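PDB 6FKK: MIP07328p from Drosophila melanogaster, which acts as a semaphorin cue in axon guidance, with chemorepellent activity and binding to semaphorin receptors, probably of the plexin family. Local coordinates for residues S408-D411 and D412-T416; L520-L523 and N524-K527. All blocks are in the same frame, centred on the assembly; numbering follows the deposited sequence.

Contact 1: residues S408-D411 and D412-T416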
ATOM      1  N   SER A 408       8.412   0.308  -8.382  1.00 55.43           N
ATOM      2  CA  SER A 408       7.209  -0.466  -8.637  1.00 48.50           C
ATOM      3  C   SER A 408       7.593  -1.854  -9.129  1.00 50.91           C
ATOM      4  O   SER A 408       8.494  -1.999  -9.959  1.00 54.54           O
ATOM      5  CB  SER A 408       6.306   0.230  -9.662  1.00 42.12           C
ATOM      6  OG  SER A 408       5.076  -0.455  -9.808  1.00 59.66           O
ATOM      7  N   GLY A 409       6.906  -2.869  -8.610  1.00 36.10           N
ATOM      8  CA  GLY A 409       7.154  -4.236  -9.022  1.00 37.44           C
ATOM      9  C   GLY A 409       6.029  -4.819  -9.854  1.00 46.18           C
ATOM     10  O   GLY A 409       4.917  -4.282  -9.865  1.00 48.83           O
ATOM     11  N   THR A 410       6.300  -5.918 -10.551  1.00 53.76           N
ATOM     12  CA  THR A 410       5.333  -6.550 -11.435  1.00 44.25           C
ATOM     13  C   THR A 410       5.089  -7.993 -11.009  1.00 51.47           C
ATOM     14  O   THR A 410       5.837  -8.570 -10.215  1.00 56.74           O
ATOM     15  CB  THR A 410       5.810  -6.515 -12.895  1.00 48.70           C
ATOM     16  OG1 THR A 410       6.912  -7.416 -13.062  1.00 42.07           O
ATOM     17  CG2 THR A 410       6.253  -5.114 -13.277  1.00 51.82           C
ATOM     18  N   ASP A 411       4.017  -8.575 -11.555  1.00 51.59           N
ATOM     19  CA  ASP A 411       3.803 -10.012 -11.434  1.00 56.50           C
ATOM     20  C   ASP A 411       4.796 -10.808 -12.269  1.00 60.19           C
ATOM     21  O   ASP A 411       4.875 -12.032 -12.118  1.00 76.18           O
ATOM     22  CB  ASP A 411       2.368 -10.372 -11.833  1.00 53.26           C
ATOM     23  CG  ASP A 411       2.010  -9.905 -13.236  1.00 60.11           C
ATOM     24  OD1 ASP A 411       2.890  -9.371 -13.942  1.00 82.78           O
ATOM     25  OD2 ASP A 411       0.837 -10.070 -13.634  1.00 71.08           O
ATOM     26  N   ASP A 412       5.544 -10.135 -13.143  1.00 64.17           N
ATOM     27  CA  ASP A 412       6.591 -10.766 -13.934  1.00 66.58           C
ATOM     28  C   ASP A 412       7.868 -10.960 -13.123  1.00 71.85           C
ATOM     29  O   ASP A 412       8.646 -11.877 -13.405  1.00 74.70           O
ATOM     30  CB  ASP A 412       6.864  -9.913 -15.178  1.00 78.60           C
ATOM     31  CG  ASP A 412       7.634 -10.654 -16.253  1.00110.46           C
ATOM     32  OD1 ASP A 412       8.031 -11.813 -16.028  1.00127.81           O
ATOM     33  OD2 ASP A 412       7.839 -10.071 -17.337  1.00123.85           O
ATOM     34  N   GLY A 413       8.087 -10.130 -12.107  1.00 55.77           N
ATOM     35  CA  GLY A 413       9.324 -10.133 -11.357  1.00 54.29           C
ATOM     36  C   GLY A 413      10.251  -8.975 -11.658  1.00 58.07           C
ATOM     37  O   GLY A 413      11.402  -8.994 -11.204  1.00 57.68           O
ATOM     38  N   LYS A 414       9.794  -7.976 -12.404  1.00 60.49           N
ATOM     39  CA  LYS A 414      10.612  -6.827 -12.754  1.00 54.57           C
ATOM     40  C   LYS A 414      10.388  -5.690 -11.766  1.00 56.78           C
ATOM     41  O   LYS A 414       9.371  -5.624 -11.072  1.00 55.25           O
ATOM     42  CB  LYS A 414      10.299  -6.347 -14.173  1.00 46.96           C
ATOM     43  CG  LYS A 414      10.331  -7.433 -15.238  1.00 61.12           C
ATOM     44  CD  LYS A 414      10.319  -6.826 -16.636  1.00 69.94           C
ATOM     45  CE  LYS A 414      10.079  -7.884 -17.701  1.00 71.42           C
ATOM     46  NZ  LYS A 414      11.020  -9.031 -17.576  1.00 83.69           N
ATOM     47  N   VAL A 415      11.360  -4.782 -11.716  1.00 51.35           N
ATOM     48  CA  VAL A 415      11.295  -3.596 -10.873  1.00 47.34           C
ATOM     49  C   VAL A 415      11.578  -2.381 -11.742  1.00 60.73           C
ATOM     50  O   VAL A 415      12.535  -2.382 -12.525  1.00 74.33           O
ATOM     51  CB  VAL A 415      12.292  -3.672  -9.702  1.00 41.96           C
ATOM     52  CG1 VAL A 415      12.332  -2.349  -8.951  1.00 46.71           C
ATOM     53  CG2 VAL A 415      11.922  -4.814  -8.766  1.00 42.32           C
ATOM     54  N   THR A 416      10.750  -1.347 -11.607  1.00 51.70           N
ATOM     55  CA  THR A 416      10.865  -0.131 -12.402  1.00 54.39           C
ATOM     56  C   THR A 416      11.124   1.054 -11.482  1.00 68.55           C
ATOM     57  O   THR A 416      10.319   1.339 -10.589  1.00 76.06           O
ATOM     58  CB  THR A 416       9.599   0.106 -13.229  1.00 66.75           C
ATOM     59  OG1 THR A 416       9.443  -0.949 -14.186  1.00 83.01           O
ATOM     60  CG2 THR A 416       9.683   1.437 -13.960  1.00 70.96           C
TER
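Thr410 turns its hydroxyl into the bend of the chain, where OG1 meets the backbone amides of three of the next four residues. With chi1 at 71°, OG1 sits between the backbone N and the carbonyl carbon and faces the returning strand. The straightest of the three bonds comes from the far side of the turn, Lys414 N to Thr410 OG1 at 3.0 Å with an N-H...O angle of 158°. Asp412 N and Gly413 N give weak, more bent bonds to the same oxygen, and Asp412 CB packs beside Thr410 OG1 at 3.3 Å. Replacing Thr410 with valine would probably leave Lys414 N without this acceptor and set the turn freer to shift. The hairpin joins strands 402-410 and 414-423 in the middle of a four-stranded antiparallel blade of the sema propeller. Asp411 and Asp412 take right-handed helical backbone angles and Gly413 a left-handed one, as in a type I turn with a G1 bulge; a CB on Gly413 would jam against the preceding carbonyl. Weak bonds from Gly413 N to Thr410 O and from Thr410 N to Lys414 O close the turn. Farther along, Ser408 and Thr416 form an antiparallel hydrogen-bonded pair, Thr416 N reaching Ser408 O at 2.9 Å. Lys414 leaves the backbone extended and bends only at its last torsion (chi4 -52°), which brings NZ of Lys414 within 3.4 Å of Asp412 OD2 in a salt bridge; Gln442 and Thr11 also bond this ammonium. The carboxylate of Asp411 turns instead to the amide of Arg385.

Contact 2: residues L520-L523 and N524-K527; sequences LQSL and NSTK
Ser522 and Ser525 meet hydroxyl to hydroxyl in the loop that leads from strand 519-520 to helix 527-533, the last helix of the PSI domain (plexin repeat). The two side chains approach tip to tip, and their oxygens form a hydrogen bond, Ser522 OG to Ser525 OG at 2.6 Å; the proton may lie on either oxygen. Their torsions differ. Ser522 carries OG opposite its backbone N (chi1 -176°), reaching forward along the loop, whereas Ser525 has OG tucked between N and the carbonyl carbon (chi1 65°), reaching back. The bond thus spans three residues and clips the bend made by Leu523 and Asn524. The two CB atoms stand well apart, Ser522 CB to Ser525 CB at 4.6 Å, and each C-O bond makes an obtuse angle with the line between the oxygens, 126° at Ser522 OG. On the other side of the pair, Thr526 O lies 3.2 Å from Ser525 OG, so a proton carried by Ser525 would have two oxygens within reach.

Both serines rest on Ala530 of the helix that follows, and Ser522 also touches Leu533. The side chains at the bend diverge from the serine pair toward the sema propeller: buried Leu523 packs on Pro493 and on Ser397, while OD1 of Asn524 takes a hydrogen bond from Lys434. The amide of Gln491 donates to Ser525 O and, weakly, to Ser522 O, so one NE2 bridges carbonyls at both ends of the clip. Alongside the hydroxyl pair, Ser522 OG lies 3.4 Å from Ser525 CB.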
ATOM      1  N   LEU A 520      28.614  15.975 -13.394  1.00 69.97           N
ATOM      2  CA  LEU A 520      27.684  16.102 -14.507  1.00 68.55           C
ATOM      3  C   LEU A 520      26.439  15.268 -14.243  1.00 76.45           C
ATOM      4  O   LEU A 520      26.533  14.122 -13.791  1.00 80.74           O
ATOM      5  CB  LEU A 520      28.328  15.664 -15.830  1.00 70.26           C
ATOM      6  CG  LEU A 520      29.413  16.568 -16.413  1.00 80.54           C
ATOM      7  CD1 LEU A 520      29.940  15.985 -17.714  1.00 85.19           C
ATOM      8  CD2 LEU A 520      28.879  17.976 -16.631  1.00 73.93           C
ATOM      9  N   GLN A 521      25.276  15.849 -14.530  1.00 73.33           N
ATOM     10  CA  GLN A 521      24.008  15.143 -14.418  1.00 66.86           C
ATOM     11  C   GLN A 521      22.981  15.862 -15.280  1.00 69.27           C
ATOM     12  O   GLN A 521      22.960  17.094 -15.330  1.00 90.41           O
ATOM     13  CB  GLN A 521      23.523  15.066 -12.966  1.00 58.95           C
ATOM     14  CG  GLN A 521      22.239  14.269 -12.781  1.00 56.04           C
ATOM     15  CD  GLN A 521      21.791  14.207 -11.332  1.00 56.26           C
ATOM     16  OE1 GLN A 521      21.253  15.174 -10.795  1.00 55.48           O
ATOM     17  NE2 GLN A 521      22.014  13.063 -10.693  1.00 69.50           N
ATOM     18  N   SER A 522      22.134  15.086 -15.954  1.00 75.97           N
ATOM     19  CA  SER A 522      21.109  15.643 -16.839  1.00 83.71           C
ATOM     20  C   SER A 522      19.839  14.816 -16.667  1.00 79.42           C
ATOM     21  O   SER A 522      19.746  13.697 -17.180  1.00 93.66           O
ATOM     22  CB  SER A 522      21.577  15.650 -18.289  1.00 84.66           C
ATOM     23  OG  SER A 522      20.622  16.281 -19.123  1.00 76.02           O
ATOM     24  N   LEU A 523      18.867  15.372 -15.946  1.00 67.54           N
ATOM     25  CA  LEU A 523      17.589  14.705 -15.733  1.00 60.67           C
ATOM     26  C   LEU A 523      16.488  15.218 -16.647  1.00 76.40           C
ATOM     27  O   LEU A 523      15.532  14.480 -16.912  1.00 85.44           O
ATOM     28  CB  LEU A 523      17.136  14.871 -14.277  1.00 49.60           C
ATOM     29  CG  LEU A 523      18.091  14.416 -13.174  1.00 50.56           C
ATOM     30  CD1 LEU A 523      17.462  14.637 -11.808  1.00 48.47           C
ATOM     31  CD2 LEU A 523      18.468  12.960 -13.364  1.00 51.32           C
ATOM     32  N   ASN A 524      16.600  16.452 -17.133  1.00 82.48           N
ATOM     33  CA  ASN A 524      15.562  17.099 -17.932  1.00 82.60           C
ATOM     34  C   ASN A 524      15.867  17.030 -19.423  1.00 86.67           C
ATOM     35  O   ASN A 524      15.669  18.005 -20.153  1.00105.39           O
ATOM     36  CB  ASN A 524      15.389  18.547 -17.482  1.00 89.72           C
ATOM     37  CG  ASN A 524      14.047  19.129 -17.880  1.00 95.36           C
ATOM     38  OD1 ASN A 524      13.141  18.403 -18.286  1.00 96.37           O
ATOM     39  ND2 ASN A 524      13.911  20.445 -17.759  1.00 98.56           N
ATOM     40  N   SER A 525      16.346  15.884 -19.904  1.00 79.09           N
ATOM     41  CA  SER A 525      16.749  15.734 -21.294  1.00 83.87           C
ATOM     42  C   SER A 525      16.433  14.320 -21.758  1.00 93.72           C
ATOM     43  O   SER A 525      15.922  13.490 -21.000  1.00 94.68           O
ATOM     44  CB  SER A 525      18.241  16.039 -21.474  1.00 87.41           C
ATOM     45  OG  SER A 525      19.039  15.090 -20.785  1.00 78.12           O
ATOM     46  N   THR A 526      16.742  14.051 -23.024  1.00 94.56           N
ATOM     47  CA  THR A 526      16.675  12.692 -23.537  1.00 88.88           C
ATOM     48  C   THR A 526      17.847  11.882 -22.996  1.00 87.22           C
ATOM     49  O   THR A 526      18.895  12.428 -22.639  1.00 99.56           O
ATOM     50  CB  THR A 526      16.702  12.692 -25.066  1.00 95.00           C
ATOM     51  OG1 THR A 526      15.957  13.812 -25.558  1.00109.14           O
ATOM     52  CG2 THR A 526      16.086  11.409 -25.613  1.00 94.04           C
ATOM     53  N   LYS A 527      17.660  10.562 -22.928  1.00 80.85           N
ATOM     54  CA  LYS A 527      18.749   9.701 -22.481  1.00 78.84           C
ATOM     55  C   LYS A 527      19.926   9.747 -23.445  1.00 94.11           C
ATOM     56  O   LYS A 527      21.071   9.512 -23.041  1.00 79.84           O
ATOM     57  CB  LYS A 527      18.249   8.268 -22.304  1.00 60.14           C
ATOM     58  CG  LYS A 527      17.163   8.137 -21.250  1.00 57.31           C
ATOM     59  CD  LYS A 527      17.240   6.801 -20.542  1.00 51.94           C
ATOM     60  CE  LYS A 527      16.520   6.863 -19.210  1.00 56.59           C
ATOM     61  NZ  LYS A 527      17.002   5.817 -18.267  1.00 73.81           N
TER

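Following the chain, contact 1 comes first and closes the tight hairpin between strands 402-410 and 414-423, inside one propeller blade. The chain then forms strand 432-442 at that blade's edge, passes through strands 452-456, 461-465 and 469-474 of the next four-stranded sheet, and enters the PSI domain, where contact 2 closes its own short loop before helix 527-533. The two contacts are in series, neither nested nor crossed. The centres of contact 1 and contact 2 are about 25 Å apart, and they do not touch. The blade still connects them: residues 520-527 dock on Ser397, Leu398, Lys434 and Val437, all belonging to the blade whose central hairpin contact 1 closes.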